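Local coordinates for F-actin-capping protein subunit alpha (PDB 7A0H) that probably caps the barbed ends of actin filaments without severing them, here as an atypical homodimer of a capping protein alpha subunit from a malaria parasite, at residues 73-77 with 78-82; 115-118 with 119-123; 260-263 with 264-268. All coordinates share one frame; numbering follows the deposited sequence. Where two conformers were deposited one is given.

Contact 1. Residues 73-77 with 78-82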
loop_
_atom_site.group_PDB
_atom_site.type_symbol
_atom_site.label_atom_id
_atom_site.label_comp_id
_atom_site.label_asym_id
_atom_site.label_seq_id
_atom_site.Cartn_x
_atom_site.Cartn_y
_atom_site.Cartn_z
ATOM N N GLU A 73 -16.478 2.560 20.444
ATOM C CA GLU A 73 -17.760 3.062 20.936
ATOM C C GLU A 73 -18.727 1.921 21.241
ATOM O O GLU A 73 -19.623 2.068 22.092
ATOM C CB GLU A 73 -18.301 4.052 19.878
ATOM C CG GLU A 73 -17.506 5.374 19.866
ATOM C CD GLU A 73 -16.277 5.434 18.897
ATOM O OE1 GLU A 73 -16.036 4.532 18.051
ATOM O OE2 GLU A 73 -15.511 6.426 19.012
ATOM N N SER A 74 -18.600 0.783 20.557
ATOM C CA SER A 74 -19.487 -0.302 20.918
ATOM C C SER A 74 -18.930 -1.153 22.054
ATOM O O SER A 74 -19.700 -1.921 22.623
ATOM C CB SER A 74 -19.781 -1.215 19.717
ATOM O OG SER A 74 -18.600 -1.785 19.136
ATOM N N LYS A 75 -17.655 -0.955 22.449
ATOM C CA LYS A 75 -17.018 -1.867 23.379
ATOM C C LYS A 75 -17.760 -1.847 24.689
ATOM O O LYS A 75 -18.040 -0.788 25.250
ATOM C CB LYS A 75 -15.545 -1.519 23.688
ATOM C CG LYS A 75 -14.536 -1.627 22.560
ATOM C CD LYS A 75 -13.101 -1.475 23.084
ATOM C CE LYS A 75 -12.695 -2.555 24.148
ATOM N NZ LYS A 75 -13.027 -3.977 23.816
ATOM N N SER A 76 -18.038 -3.016 25.203
ATOM C CA SER A 76 -18.619 -3.107 26.526
ATOM C C SER A 76 -17.951 -4.280 27.232
ATOM O O SER A 76 -18.207 -5.451 26.912
ATOM C CB SER A 76 -20.129 -3.268 26.413
ATOM O OG SER A 76 -20.695 -3.080 27.703
ATOM N N GLY A 77 -17.126 -3.953 28.216
ATOM C CA GLY A 77 -16.259 -4.962 28.830
ATOM C C GLY A 77 -15.364 -5.565 27.777
ATOM O O GLY A 77 -14.566 -4.895 27.100
ATOM N N ASN A 78 -15.542 -6.845 27.546
ATOM C CA ASN A 78 -14.872 -7.528 26.453
ATOM C C ASN A 78 -15.858 -7.891 25.362
ATOM O O ASN A 78 -15.515 -8.636 24.422
ATOM C CB ASN A 78 -14.156 -8.738 27.048
ATOM C CG ASN A 78 -13.192 -8.334 28.199
ATOM O OD1 ASN A 78 -12.152 -7.698 27.975
ATOM N ND2 ASN A 78 -13.584 -8.651 29.440
ATOM N N LEU A 79 -17.085 -7.384 25.488
ATOM C CA LEU A 79 -18.214 -7.583 24.580
ATOM C C LEU A 79 -18.455 -6.304 23.754
ATOM O O LEU A 79 -17.762 -5.279 23.876
ATOM C CB LEU A 79 -19.440 -8.036 25.406
ATOM C CG LEU A 79 -19.161 -9.208 26.440
ATOM C CD1 LEU A 79 -20.349 -9.731 27.194
ATOM C CD2 LEU A 79 -18.539 -10.419 25.793
ATOM N N TYR A 80 -19.457 -6.369 22.875
ATOM C CA TYR A 80 -19.780 -5.322 21.915
ATOM C C TYR A 80 -21.285 -5.110 21.952
ATOM O O TYR A 80 -22.040 -6.068 21.811
ATOM C CB TYR A 80 -19.325 -5.685 20.478
ATOM C CG TYR A 80 -17.810 -5.758 20.449
ATOM C CD1 TYR A 80 -17.070 -4.601 20.349
ATOM C CD2 TYR A 80 -17.122 -7.005 20.609
ATOM C CE1 TYR A 80 -15.713 -4.636 20.390
ATOM C CE2 TYR A 80 -15.706 -7.074 20.636
ATOM C CZ TYR A 80 -15.026 -5.902 20.569
ATOM O OH TYR A 80 -13.686 -5.993 20.593
ATOM N N LEU A 81 -21.727 -3.843 22.040
ATOM C CA LEU A 81 -23.151 -3.573 22.202
ATOM C C LEU A 81 -23.805 -3.529 20.843
ATOM O O LEU A 81 -23.263 -2.962 19.877
ATOM C CB LEU A 81 -23.413 -2.256 22.936
ATOM C CG LEU A 81 -24.892 -1.886 23.191
ATOM C CD1 LEU A 81 -25.547 -2.798 24.228
ATOM C CD2 LEU A 81 -25.014 -0.423 23.628
ATOM N N HIS A 82 -24.924 -4.167 20.754
ATOM C CA HIS A 82 -25.841 -3.794 19.691
ATOM C C HIS A 82 -26.963 -2.923 20.315
ATOM O O HIS A 82 -27.822 -3.456 21.009
ATOM C CB HIS A 82 -26.421 -5.046 19.050
ATOM C CG HIS A 82 -27.237 -4.771 17.827
ATOM N ND1 HIS A 82 -28.513 -4.264 17.888
ATOM C CD2 HIS A 82 -26.991 -5.047 16.522
ATOM C CE1 HIS A 82 -29.033 -4.270 16.670
ATOM N NE2 HIS A 82 -28.125 -4.713 15.821
#
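S74 turns its hydroxyl toward Y80: OG comes in at the edge of the ring, near its plane, 3.4 Å from Y80 CD1. The torsion that sets this (chi1 58°) tucks OG between the backbone N and the carbonyl carbon of its own residue, and the hydroxyl is also hydrogen-bonded to the main chain at I69 and C71. K75 and Y80 run side by side in the same direction. The lysine's CG lies 3.9 Å from Y80 CE1, and bends at chi3 and chi4 (60° and 47°) bring K75 NZ round to within 3.9 Å of Y80 OH, near the phenol end. Its ammonium group reaches E54, which also takes a hydrogen bond from Y80 OH, so one carboxylate gathers both polar ends. These residues form a tight beta hairpin, a type II' turn from S76 to L79 joining strands 75-76 and 79-82 at one border of a four-stranded antiparallel sheet. G77 occupies the first central position with positive phi, a conformation that favours glycine. S76 and L79 make the hydrogen-bonded pair: S76 N gives a nearly straight bond to L79 O (2.6 Å), and L79 N returns one to S76 O (2.7 Å). On their face, opposite that of K75 and Y80, L79 packs against L88 and N90 of strand 87-92. L81 N bonds to S74 O at 2.9 Å.

Contact 2. Residues 115-118 with 119-123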
loop_
_atom_site.group_PDB
_atom_site.type_symbol
_atom_site.label_atom_id
_atom_site.label_comp_id
_atom_site.label_asym_id
_atom_site.label_seq_id
_atom_site.Cartn_x
_atom_site.Cartn_y
_atom_site.Cartn_z
ATOM N N LYS A 115 -34.055 8.255 24.533
ATOM C CA LYS A 115 -35.011 8.831 23.592
ATOM C C LYS A 115 -34.275 9.616 22.514
ATOM O O LYS A 115 -34.576 9.498 21.318
ATOM C CB LYS A 115 -35.976 9.737 24.361
ATOM C CG LYS A 115 -37.092 9.051 25.142
ATOM C CD LYS A 115 -38.047 10.119 25.762
ATOM C CE LYS A 115 -39.127 9.507 26.666
ATOM N NZ LYS A 115 -39.373 10.316 27.926
ATOM N N TYR A 116 -33.208 10.310 22.891
ATOM C CA TYR A 116 -32.357 10.920 21.878
ATOM C C TYR A 116 -31.788 9.875 20.929
ATOM O O TYR A 116 -31.819 10.066 19.705
ATOM C CB TYR A 116 -31.253 11.668 22.599
ATOM C CG TYR A 116 -31.614 13.068 23.062
ATOM C CD1 TYR A 116 -31.515 14.161 22.212
ATOM C CD2 TYR A 116 -32.073 13.294 24.334
ATOM C CE1 TYR A 116 -31.813 15.465 22.635
ATOM C CE2 TYR A 116 -32.372 14.564 24.765
ATOM C CZ TYR A 116 -32.254 15.642 23.895
ATOM O OH TYR A 116 -32.542 16.884 24.299
ATOM N N ARG A 117 -31.281 8.745 21.491
ATOM C CA ARG A 117 -30.641 7.693 20.691
ATOM C C ARG A 117 -31.647 7.077 19.738
ATOM O O ARG A 117 -31.341 6.813 18.554
ATOM C CB ARG A 117 -30.028 6.602 21.624
ATOM C CG ARG A 117 -29.037 5.577 20.867
ATOM C CD ARG A 117 -28.855 4.209 21.599
ATOM N NE ARG A 117 -30.108 3.479 21.531
ATOM C CZ ARG A 117 -30.583 2.864 20.453
ATOM N NH1 ARG A 117 -29.894 2.815 19.315
ATOM N NH2 ARG A 117 -31.758 2.271 20.554
ATOM N N VAL A 118 -32.835 6.789 20.254
ATOM C CA VAL A 118 -33.844 6.160 19.402
ATOM C C VAL A 118 -34.153 7.096 18.231
ATOM O O VAL A 118 -34.148 6.662 17.062
ATOM C CB VAL A 118 -35.094 5.804 20.197
ATOM C CG1 VAL A 118 -36.209 5.442 19.286
ATOM C CG2 VAL A 118 -34.822 4.533 21.196
ATOM N N ALA A 119 -34.398 8.397 18.534
ATOM C CA ALA A 119 -34.728 9.362 17.488
ATOM C C ALA A 119 -33.567 9.505 16.504
ATOM O O ALA A 119 -33.750 9.535 15.273
ATOM C CB ALA A 119 -35.033 10.745 18.102
ATOM N N CYS A 120 -32.357 9.664 17.021
ATOM C CA CYS A 120 -31.255 9.732 16.082
ATOM C C CYS A 120 -31.121 8.450 15.273
ATOM O O CYS A 120 -30.785 8.513 14.090
ATOM C CB CYS A 120 -29.980 10.005 16.777
ATOM S SG CYS A 120 -29.765 11.680 17.464
ATOM N N ASN A 121 -31.494 7.310 15.852
ATOM C CA ASN A 121 -31.402 6.043 15.138
ATOM C C ASN A 121 -32.385 6.010 13.972
ATOM O O ASN A 121 -32.042 5.594 12.852
ATOM C CB ASN A 121 -31.695 4.880 16.113
ATOM C CG ASN A 121 -31.819 3.567 15.398
ATOM O OD1 ASN A 121 -30.815 2.999 14.997
ATOM N ND2 ASN A 121 -33.047 3.129 15.140
ATOM N N ASN A 122 -33.643 6.387 14.234
ATOM C CA ASN A 122 -34.664 6.391 13.178
ATOM C C ASN A 122 -34.333 7.333 12.034
ATOM O O ASN A 122 -34.533 6.986 10.863
ATOM C CB ASN A 122 -36.017 6.814 13.747
ATOM C CG ASN A 122 -36.420 5.916 14.857
ATOM O OD1 ASN A 122 -35.793 4.847 15.015
ATOM N ND2 ASN A 122 -37.417 6.298 15.621
ATOM N N LYS A 123 -33.813 8.518 12.346
ATOM C CA LYS A 123 -33.501 9.449 11.264
ATOM C C LYS A 123 -32.286 8.939 10.463
ATOM O O LYS A 123 -32.240 9.110 9.235
ATOM C CB LYS A 123 -33.117 10.818 11.821
ATOM C CG LYS A 123 -34.210 11.601 12.531
ATOM C CD LYS A 123 -35.545 11.486 11.843
ATOM C CE LYS A 123 -36.660 12.241 12.664
ATOM N NZ LYS A 123 -37.960 12.054 11.908
HETATM O O HOH W 1 -29.058 2.113 16.701
#
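R117 and N121 lie one turn apart on helix 112-131, an alpha helix packed against strands 154-167 and 170-183 and helix 243-266; the end of the arginine comes back to within 4.2 Å (R117 NH1) of N121 CB, obliquely to the guanidinium. Main-chain bonds of the i to i+4 kind carry the contact: A119 N to K115 O, C120 N to Y116 O (2.8 Å), N121 N to R117 O and N122 N to V118 O. The third is the most bent, with 140° at the hydrogen.

Van der Waals contacts between the side chains are modest. V118 and N122 lie alongside one another, pointing the same way, with V118 CG1 4.0 Å from N122 ND2. On the buried side C120 meets V162, L173 and L175 of the neighbouring strands, and the Y116 ring makes edge-to-face contacts with F200 and F246.

The polar side chains are tied together at two points. N121 ND2 donates to N122 OD1 at 3.2 Å, the acceptor tilted 19° out of the N121 amide plane, so adjacent asparagines restrain each other. The buried guanidinium of R117 has several partners: NE pairs with E114, while NH1 bonds to N84 and to the carbonyl of V162. N84 also donates to N121 OD1, and so bridges both members of the pair. With CG of N121 anti to the backbone N (chi1 171°), the amide is carried to the arginine's side of the helix. There a water in the guanidinium plane accepts a weak bond from R117 NH1 (2.8 Å) and donates to N121 OD1 at 2.6 Å.

Contact 3. Residues 260-263 with 264-268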
loop_
_atom_site.group_PDB
_atom_site.type_symbol
_atom_site.label_atom_id
_atom_site.label_comp_id
_atom_site.label_asym_id
_atom_site.label_seq_id
_atom_site.Cartn_x
_atom_site.Cartn_y
_atom_site.Cartn_z
ATOM N N ASP A 260 -20.503 16.744 0.507
ATOM C CA ASP A 260 -19.244 17.466 0.279
ATOM C C ASP A 260 -18.106 16.502 -0.088
ATOM O O ASP A 260 -17.249 16.847 -0.915
ATOM C CB ASP A 260 -18.961 18.320 1.532
ATOM C CG ASP A 260 -17.676 19.189 1.424
ATOM O OD1 ASP A 260 -17.379 19.798 0.349
ATOM O OD2 ASP A 260 -16.970 19.297 2.479
ATOM N N VAL A 261 -18.096 15.274 0.475
ATOM C CA VAL A 261 -17.064 14.287 0.099
ATOM C C VAL A 261 -17.313 13.802 -1.326
ATOM O O VAL A 261 -16.386 13.681 -2.145
ATOM C CB VAL A 261 -17.050 13.098 1.100
ATOM C CG1 VAL A 261 -16.192 11.925 0.558
ATOM C CG2 VAL A 261 -16.546 13.522 2.479
ATOM N N LEU A 262 -18.577 13.552 -1.651
ATOM C CA LEU A 262 -18.926 13.173 -3.011
ATOM C C LEU A 262 -18.407 14.201 -3.976
ATOM O O LEU A 262 -17.811 13.876 -5.006
ATOM C CB LEU A 262 -20.429 13.073 -3.139
ATOM C CG LEU A 262 -20.965 12.431 -4.395
ATOM C CD1 LEU A 262 -22.451 12.138 -4.253
ATOM C CD2 LEU A 262 -20.729 13.352 -5.541
ATOM N N TYR A 263 -18.568 15.452 -3.630
ATOM C CA TYR A 263 -18.085 16.493 -4.511
ATOM C C TYR A 263 -16.570 16.440 -4.595
ATOM O O TYR A 263 -16.012 16.563 -5.680
ATOM C CB TYR A 263 -18.558 17.839 -4.001
ATOM C CG TYR A 263 -17.939 18.956 -4.775
ATOM C CD1 TYR A 263 -18.563 19.506 -5.890
ATOM C CD2 TYR A 263 -16.700 19.464 -4.388
ATOM C CE1 TYR A 263 -17.964 20.565 -6.584
ATOM C CE2 TYR A 263 -16.087 20.483 -5.069
ATOM C CZ TYR A 263 -16.711 21.033 -6.182
ATOM O OH TYR A 263 -16.059 22.044 -6.842
ATOM N N ASP A 264 -15.900 16.270 -3.446
ATOM C CA ASP A 264 -14.441 16.191 -3.432
ATOM C C ASP A 264 -13.902 15.066 -4.294
ATOM O O ASP A 264 -12.935 15.245 -5.026
ATOM C CB ASP A 264 -13.959 15.980 -2.011
ATOM C CG ASP A 264 -13.997 17.215 -1.228
ATOM O OD1 ASP A 264 -13.984 18.276 -1.876
ATOM O OD2 ASP A 264 -13.958 17.126 0.016
ATOM N N LEU A 265 -14.498 13.893 -4.197
ATOM C CA LEU A 265 -14.002 12.715 -4.884
ATOM C C LEU A 265 -14.252 12.848 -6.367
ATOM O O LEU A 265 -13.419 12.431 -7.205
ATOM C CB LEU A 265 -14.671 11.469 -4.300
ATOM C CG LEU A 265 -14.260 11.099 -2.882
ATOM C CD1 LEU A 265 -14.613 9.663 -2.503
ATOM C CD2 LEU A 265 -12.805 11.293 -2.748
ATOM N N ASN A 266 -15.420 13.389 -6.713
ATOM C CA ASN A 266 -15.746 13.688 -8.100
ATOM C C ASN A 266 -14.869 14.783 -8.715
ATOM O O ASN A 266 -14.929 14.971 -9.947
ATOM C CB ASN A 266 -17.236 14.093 -8.239
ATOM C CG ASN A 266 -18.179 12.869 -8.247
ATOM O OD1 ASN A 266 -17.746 11.710 -8.288
ATOM N ND2 ASN A 266 -19.469 13.132 -8.255
ATOM N N HIS A 267 -14.103 15.556 -7.927
ATOM C CA HIS A 267 -13.178 16.539 -8.514
ATOM C C HIS A 267 -11.688 16.233 -8.311
ATOM O O HIS A 267 -10.852 17.149 -8.381
ATOM C CB HIS A 267 -13.509 17.934 -7.991
ATOM C CG HIS A 267 -14.842 18.427 -8.456
ATOM N ND1 HIS A 267 -16.028 17.864 -8.039
ATOM C CD2 HIS A 267 -15.169 19.345 -9.395
ATOM C CE1 HIS A 267 -17.038 18.464 -8.645
ATOM N NE2 HIS A 267 -16.542 19.372 -9.465
ATOM N N LEU A 268 -11.340 14.997 -7.985
ATOM C CA LEU A 268 -9.946 14.598 -7.985
ATOM C C LEU A 268 -9.517 14.366 -9.416
ATOM O O LEU A 268 -10.291 13.835 -10.215
ATOM C CB LEU A 268 -9.767 13.308 -7.206
ATOM C CG LEU A 268 -10.119 13.486 -5.737
ATOM C CD1 LEU A 268 -9.960 12.190 -5.092
ATOM C CD2 LEU A 268 -9.226 14.508 -5.110
#
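Helical i to i+4 bonds join the two segments, D264 N to D260 O, L265 N to V261 O (2.8 Å) and N266 N to L262 O, before the turn slackens at H267, whose N reaches Y263 O only weakly. This lies near the C-terminal end of helix 243-266, and H267 adds a side-chain bond there: its ND1 donates to Y263 O at 2.7 Å, with 148° at the hydrogen. The accepting carbonyl thus receives one firm bond from an imidazole and a weak one from the backbone.

The same histidine forms an offset stack on the Y263 ring, with centroids 3.8 Å apart and planes at 25°. ND1 lies over the centre of the phenol ring, and Y263 CZ over the centre of the imidazole. The tyrosine's CG is anti to its main-chain nitrogen (chi1 173°), swinging the ring along the helix toward H267. At the ring edge, in its plane, sits D264 OD1, 3.9 Å from Y263 CD2.

V261 and L265 run side by side, CG1 of the valine 4.0 Å from CG of the leucine. V261 packs on F233 and the K231 side chain of strand 223-238, whereas L262, L265 and N266 meet L286, I284 and R281 of the second subunit. L265 O also accepts a bond from R281 of that subunit.

D264 forms a salt bridge to K231. In one of its two conformers D260 does so too, and the lysine's positive charge would then probably offset repulsion between the carboxylates. The carbonyl oxygen of Y263 can only accept, so H267 ND1 carries a proton. Bond and stack both restrain rotation of the imidazole.

In the fold
The three contacts are separate and follow one another along the chain; contacts 1 and 2 come within about 6 Å at their nearest atoms, while contact 3 lies on the opposite side of the chain's centre from contact 1. Half of contact 2's touching residues are buried; contact 1 has two buried and three exposed, contact 3 three and two. Contact 1 is a hairpin at a sheet border, with cross-strand bonds. Contacts 2 and 3 each lie within a single helix, 112-131 and 243-266, which touch through residues such as A119 and I243. Contact 2 lies in the first half of its helix, its buried arginine served by polar partners and water; contact 3 lies near the end of its helix, with a ring stack, and alone meets the second subunit.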